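Local coordinates for protein angiotensin-converting enzyme (PDB 6S1Y) that probably removes dipeptides from the C-terminal ends of peptides, as a zinc metallopeptidase of the angiotensin-converting enzyme family, at residues F498-A510 / L561-Y575. Numbering follows the deposited sequence.
Sequences FVSYVIQFQFHRA and LTGERKMSADAILEY
In the mainly helical fold of this HExxH zinc peptidase, segment 498-510 of helix 495-514, near the ligand pocket, meets the loop linking helix 554-562 to helix 570-575 through Gln506, Phe505 and Arg509; its axis crosses that of helix 570-575 at 79°. The extended Gln506 side chain grips the loop with both ends of its amide. Gln506 NE2 donates to Lys566 O (3.0 Å, 173°), lying in that carbonyl's plane, while Gln506 OE1 accepts from Ser568 N at 2.8 Å, the donor standing above the amide carbonyl plane. Met567, between these two anchored residues, sends CG against Val502 CG1 (3.6 Å). Ser568 OG then caps helix 570-575 by accepting from Asp570 N. On that helix, Ile572 CG1 lies over one face of the Phe505 ring, a CH-pi contact, and Phe505 turns its CE2 edge into the face of Tyr575, centroids 5.0 Å apart. Ala571 CB sits 3.8 Å from Arg509 CZ, over the centre of the guanidinium, whose edge forms long salt bridges with Glu564 OE1 and Glu574 OE1; Glu574 OE2 is hydrogen-bonded to Tyr518 OH. A water accepts from Arg509 NH2 and donates to Glu564 OE2. Another, bridging the backbones, donates to Val502 O and Ser568 O and accepts from Ile572 N at 3.0 Å.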
# COMPACT_ATOMS: atom_id res chain seq x y z
N PHE A 498 0.01 -5.42 -4.04
CA PHE A 498 -0.04 -6.08 -5.34
C PHE A 498 -1.45 -6.61 -5.62
O PHE A 498 -2.03 -6.37 -6.69
CB PHE A 498 0.99 -7.22 -5.38
CG PHE A 498 1.05 -7.93 -6.71
CD1 PHE A 498 0.14 -8.92 -7.04
CD2 PHE A 498 2.02 -7.59 -7.64
CE1 PHE A 498 0.20 -9.56 -8.27
CE2 PHE A 498 2.09 -8.23 -8.87
CZ PHE A 498 1.16 -9.21 -9.18
N VAL A 499 -2.01 -7.34 -4.66
CA VAL A 499 -3.36 -7.88 -4.83
C VAL A 499 -4.35 -6.75 -5.04
O VAL A 499 -5.19 -6.79 -5.96
CB VAL A 499 -3.73 -8.76 -3.63
CG1 VAL A 499 -5.14 -9.27 -3.73
CG2 VAL A 499 -2.79 -9.93 -3.56
N SER A 500 -4.27 -5.71 -4.21
CA SER A 500 -5.13 -4.54 -4.37
C SER A 500 -5.07 -3.97 -5.78
O SER A 500 -6.10 -3.61 -6.37
CB SER A 500 -4.73 -3.45 -3.38
OG SER A 500 -5.41 -2.26 -3.72
N TYR A 501 -3.87 -3.80 -6.32
CA TYR A 501 -3.74 -3.14 -7.62
C TYR A 501 -4.31 -4.00 -8.75
O TYR A 501 -4.73 -3.44 -9.77
CB TYR A 501 -2.28 -2.75 -7.87
CG TYR A 501 -1.99 -1.35 -7.38
CD1 TYR A 501 -2.10 -1.03 -6.03
CD2 TYR A 501 -1.64 -0.33 -8.26
CE1 TYR A 501 -1.86 0.26 -5.57
CE2 TYR A 501 -1.40 0.98 -7.80
CZ TYR A 501 -1.53 1.25 -6.45
OH TYR A 501 -1.30 2.52 -5.99
N VAL A 502 -4.39 -5.31 -8.57
CA VAL A 502 -5.13 -6.14 -9.51
C VAL A 502 -6.64 -6.06 -9.26
O VAL A 502 -7.42 -5.69 -10.15
CB VAL A 502 -4.65 -7.60 -9.43
CG1 VAL A 502 -5.48 -8.47 -10.41
CG2 VAL A 502 -3.16 -7.72 -9.70
N ILE A 503 -7.09 -6.43 -8.05
CA ILE A 503 -8.53 -6.61 -7.85
C ILE A 503 -9.26 -5.28 -7.85
O ILE A 503 -10.45 -5.24 -8.17
CB ILE A 503 -8.86 -7.37 -6.54
CG1 ILE A 503 -8.53 -6.53 -5.31
CG2 ILE A 503 -8.13 -8.68 -6.51
CD1 ILE A 503 -8.74 -7.28 -4.02
N GLN A 504 -8.59 -4.19 -7.50
CA GLN A 504 -9.31 -2.92 -7.50
C GLN A 504 -9.89 -2.62 -8.88
O GLN A 504 -10.90 -1.91 -8.98
CB GLN A 504 -8.43 -1.77 -7.03
CG GLN A 504 -7.36 -1.29 -8.01
CD GLN A 504 -6.47 -0.19 -7.38
OE1 GLN A 504 -6.42 0.92 -7.87
NE2 GLN A 504 -5.78 -0.53 -6.30
N PHE A 505 -9.29 -3.14 -9.95
CA PHE A 505 -9.88 -2.89 -11.27
C PHE A 505 -11.06 -3.81 -11.52
O PHE A 505 -11.98 -3.45 -12.27
CB PHE A 505 -8.81 -3.01 -12.37
CG PHE A 505 -7.76 -1.92 -12.30
CD1 PHE A 505 -6.61 -2.07 -11.53
CD2 PHE A 505 -7.94 -0.74 -12.99
CE1 PHE A 505 -5.67 -1.05 -11.45
CE2 PHE A 505 -7.00 0.29 -12.91
CZ PHE A 505 -5.87 0.13 -12.13
N GLN A 506 -11.06 -5.00 -10.91
CA GLN A 506 -12.26 -5.85 -10.92
C GLN A 506 -13.40 -5.18 -10.17
O GLN A 506 -14.53 -5.15 -10.65
CB GLN A 506 -11.92 -7.21 -10.33
CG GLN A 506 -10.85 -7.96 -11.11
CD GLN A 506 -10.53 -9.30 -10.54
OE1 GLN A 506 -9.48 -9.50 -9.91
NE2 GLN A 506 -11.41 -10.26 -10.77
N PHE A 507 -13.11 -4.61 -8.99
CA PHE A 507 -14.12 -3.89 -8.21
C PHE A 507 -14.62 -2.67 -8.98
O PHE A 507 -15.83 -2.42 -9.07
CB PHE A 507 -13.54 -3.47 -6.86
CG PHE A 507 -13.17 -4.62 -5.94
CD1 PHE A 507 -13.65 -5.89 -6.14
CD2 PHE A 507 -12.37 -4.39 -4.84
CE1 PHE A 507 -13.33 -6.92 -5.27
CE2 PHE A 507 -12.04 -5.41 -3.96
CZ PHE A 507 -12.51 -6.68 -4.18
N HIS A 508 -13.69 -1.88 -9.53
CA HIS A 508 -14.06 -0.69 -10.29
C HIS A 508 -14.96 -1.04 -11.47
O HIS A 508 -15.94 -0.34 -11.75
CB HIS A 508 -12.79 0.01 -10.78
CG HIS A 508 -13.03 1.22 -11.63
ND1 HIS A 508 -13.59 2.38 -11.15
CD2 HIS A 508 -12.71 1.48 -12.93
CE1 HIS A 508 -13.62 3.29 -12.10
NE2 HIS A 508 -13.11 2.77 -13.19
N ARG A 509 -14.64 -2.11 -12.19
CA ARG A 509 -15.44 -2.51 -13.34
C ARG A 509 -16.85 -2.87 -12.91
O ARG A 509 -17.83 -2.46 -13.55
CB ARG A 509 -14.79 -3.69 -14.05
CG ARG A 509 -15.63 -4.29 -15.19
CD ARG A 509 -14.83 -5.26 -16.05
NE ARG A 509 -14.43 -6.44 -15.31
CZ ARG A 509 -13.66 -7.41 -15.80
NH1 ARG A 509 -13.20 -7.32 -17.05
NH2 ARG A 509 -13.34 -8.45 -15.04
N ALA A 510 -16.98 -3.62 -11.82
CA ALA A 510 -18.30 -4.00 -11.32
C ALA A 510 -19.08 -2.79 -10.86
O ALA A 510 -20.29 -2.68 -11.10
CB ALA A 510 -18.15 -5.02 -10.19
N LEU A 561 -19.76 -8.61 -5.04
CA LEU A 561 -19.70 -7.39 -5.83
C LEU A 561 -19.50 -7.63 -7.31
O LEU A 561 -20.00 -6.85 -8.12
CB LEU A 561 -18.56 -6.51 -5.31
CG LEU A 561 -18.32 -5.23 -6.10
CD1 LEU A 561 -19.57 -4.42 -6.21
CD2 LEU A 561 -17.23 -4.44 -5.41
N THR A 562 -18.79 -8.69 -7.69
CA THR A 562 -18.36 -8.87 -9.06
C THR A 562 -19.00 -10.05 -9.77
O THR A 562 -18.88 -10.14 -11.00
CB THR A 562 -16.83 -9.06 -9.11
OG1 THR A 562 -16.49 -10.39 -8.71
CG2 THR A 562 -16.14 -8.08 -8.19
N GLY A 563 -19.65 -10.96 -9.05
CA GLY A 563 -20.10 -12.19 -9.67
C GLY A 563 -18.98 -13.14 -10.05
O GLY A 563 -19.25 -14.23 -10.57
N GLU A 564 -17.74 -12.76 -9.81
CA GLU A 564 -16.60 -13.62 -10.06
C GLU A 564 -16.00 -14.00 -8.71
O GLU A 564 -16.20 -13.31 -7.70
CB GLU A 564 -15.56 -12.92 -10.93
CG GLU A 564 -16.02 -12.66 -12.35
CD GLU A 564 -15.05 -11.77 -13.11
OE1 GLU A 564 -14.49 -10.83 -12.47
OE2 GLU A 564 -14.87 -12.02 -14.32
N ARG A 565 -15.27 -15.10 -8.71
CA ARG A 565 -14.71 -15.65 -7.49
C ARG A 565 -13.19 -15.74 -7.54
O ARG A 565 -12.59 -16.37 -6.66
CB ARG A 565 -15.32 -17.02 -7.22
CG ARG A 565 -16.86 -16.99 -7.19
CD ARG A 565 -17.46 -18.38 -7.04
NE ARG A 565 -16.72 -19.20 -6.09
CZ ARG A 565 -16.88 -19.14 -4.76
NH1 ARG A 565 -17.75 -18.30 -4.22
NH2 ARG A 565 -16.16 -19.93 -3.99
N LYS A 566 -12.54 -15.12 -8.53
CA LYS A 566 -11.09 -15.19 -8.60
C LYS A 566 -10.49 -13.83 -8.94
O LYS A 566 -11.10 -13.00 -9.61
CB LYS A 566 -10.65 -16.26 -9.61
CG LYS A 566 -10.81 -17.68 -9.05
CD LYS A 566 -10.36 -18.77 -10.01
CE LYS A 566 -10.04 -20.09 -9.28
NZ LYS A 566 -8.76 -20.03 -8.47
N MET A 567 -9.29 -13.61 -8.41
CA MET A 567 -8.45 -12.50 -8.87
C MET A 567 -8.07 -12.73 -10.33
O MET A 567 -7.66 -13.84 -10.71
CB MET A 567 -7.21 -12.41 -7.99
CG MET A 567 -6.11 -11.50 -8.49
SD MET A 567 -4.76 -11.39 -7.28
CE MET A 567 -3.72 -12.78 -7.77
N SER A 568 -8.22 -11.69 -11.14
CA SER A 568 -7.92 -11.79 -12.56
C SER A 568 -7.39 -10.46 -13.04
O SER A 568 -7.91 -9.41 -12.65
CB SER A 568 -9.15 -12.18 -13.38
OG SER A 568 -8.84 -12.11 -14.76
N ALA A 569 -6.34 -10.52 -13.87
CA ALA A 569 -5.78 -9.33 -14.49
C ALA A 569 -6.56 -8.85 -15.70
O ALA A 569 -6.12 -7.87 -16.34
CB ALA A 569 -4.33 -9.60 -14.91
N ASP A 570 -7.68 -9.50 -16.04
CA ASP A 570 -8.47 -9.10 -17.19
C ASP A 570 -8.85 -7.62 -17.11
O ASP A 570 -8.64 -6.86 -18.06
CB ASP A 570 -9.73 -9.99 -17.27
CG ASP A 570 -10.69 -9.59 -18.39
OD1 ASP A 570 -10.32 -8.79 -19.28
OD2 ASP A 570 -11.84 -10.11 -18.38
N ALA A 571 -9.37 -7.21 -15.95
CA ALA A 571 -9.87 -5.84 -15.79
C ALA A 571 -8.76 -4.82 -15.99
O ALA A 571 -8.93 -3.84 -16.73
CB ALA A 571 -10.52 -5.67 -14.41
N ILE A 572 -7.61 -5.03 -15.35
CA ILE A 572 -6.55 -4.02 -15.43
C ILE A 572 -5.89 -4.02 -16.81
O ILE A 572 -5.50 -2.96 -17.30
CB ILE A 572 -5.51 -4.24 -14.31
CG1 ILE A 572 -4.53 -3.07 -14.31
CG2 ILE A 572 -4.76 -5.54 -14.47
CD1 ILE A 572 -3.44 -3.16 -13.24
N LEU A 573 -5.79 -5.17 -17.48
CA LEU A 573 -5.30 -5.16 -18.86
C LEU A 573 -6.27 -4.45 -19.79
O LEU A 573 -5.83 -3.76 -20.73
CB LEU A 573 -5.06 -6.58 -19.36
CG LEU A 573 -3.91 -7.31 -18.65
CD1 LEU A 573 -3.83 -8.79 -19.07
CD2 LEU A 573 -2.60 -6.60 -18.93
N GLU A 574 -7.58 -4.56 -19.56
CA GLU A 574 -8.54 -3.79 -20.35
C GLU A 574 -8.39 -2.30 -20.09
O GLU A 574 -8.46 -1.48 -21.02
CB GLU A 574 -9.98 -4.23 -20.04
CG GLU A 574 -11.07 -3.49 -20.84
CD GLU A 574 -12.51 -3.85 -20.43
OE1 GLU A 574 -12.72 -4.84 -19.67
OE2 GLU A 574 -13.44 -3.12 -20.86
N TYR A 575 -8.20 -1.93 -18.82
CA TYR A 575 -8.09 -0.52 -18.46
C TYR A 575 -6.95 0.15 -19.21
O TYR A 575 -7.10 1.27 -19.73
CB TYR A 575 -7.88 -0.40 -16.94
CG TYR A 575 -7.86 1.00 -16.39
CD1 TYR A 575 -6.68 1.74 -16.37
CD2 TYR A 575 -9.00 1.57 -15.85
CE1 TYR A 575 -6.64 3.02 -15.86
CE2 TYR A 575 -8.98 2.87 -15.33
CZ TYR A 575 -7.78 3.59 -15.34
OH TYR A 575 -7.72 4.85 -14.84
O HOH W 1 -7.54 -6.72 -12.86
O HOH W 2 -12.30 -11.14 -15.07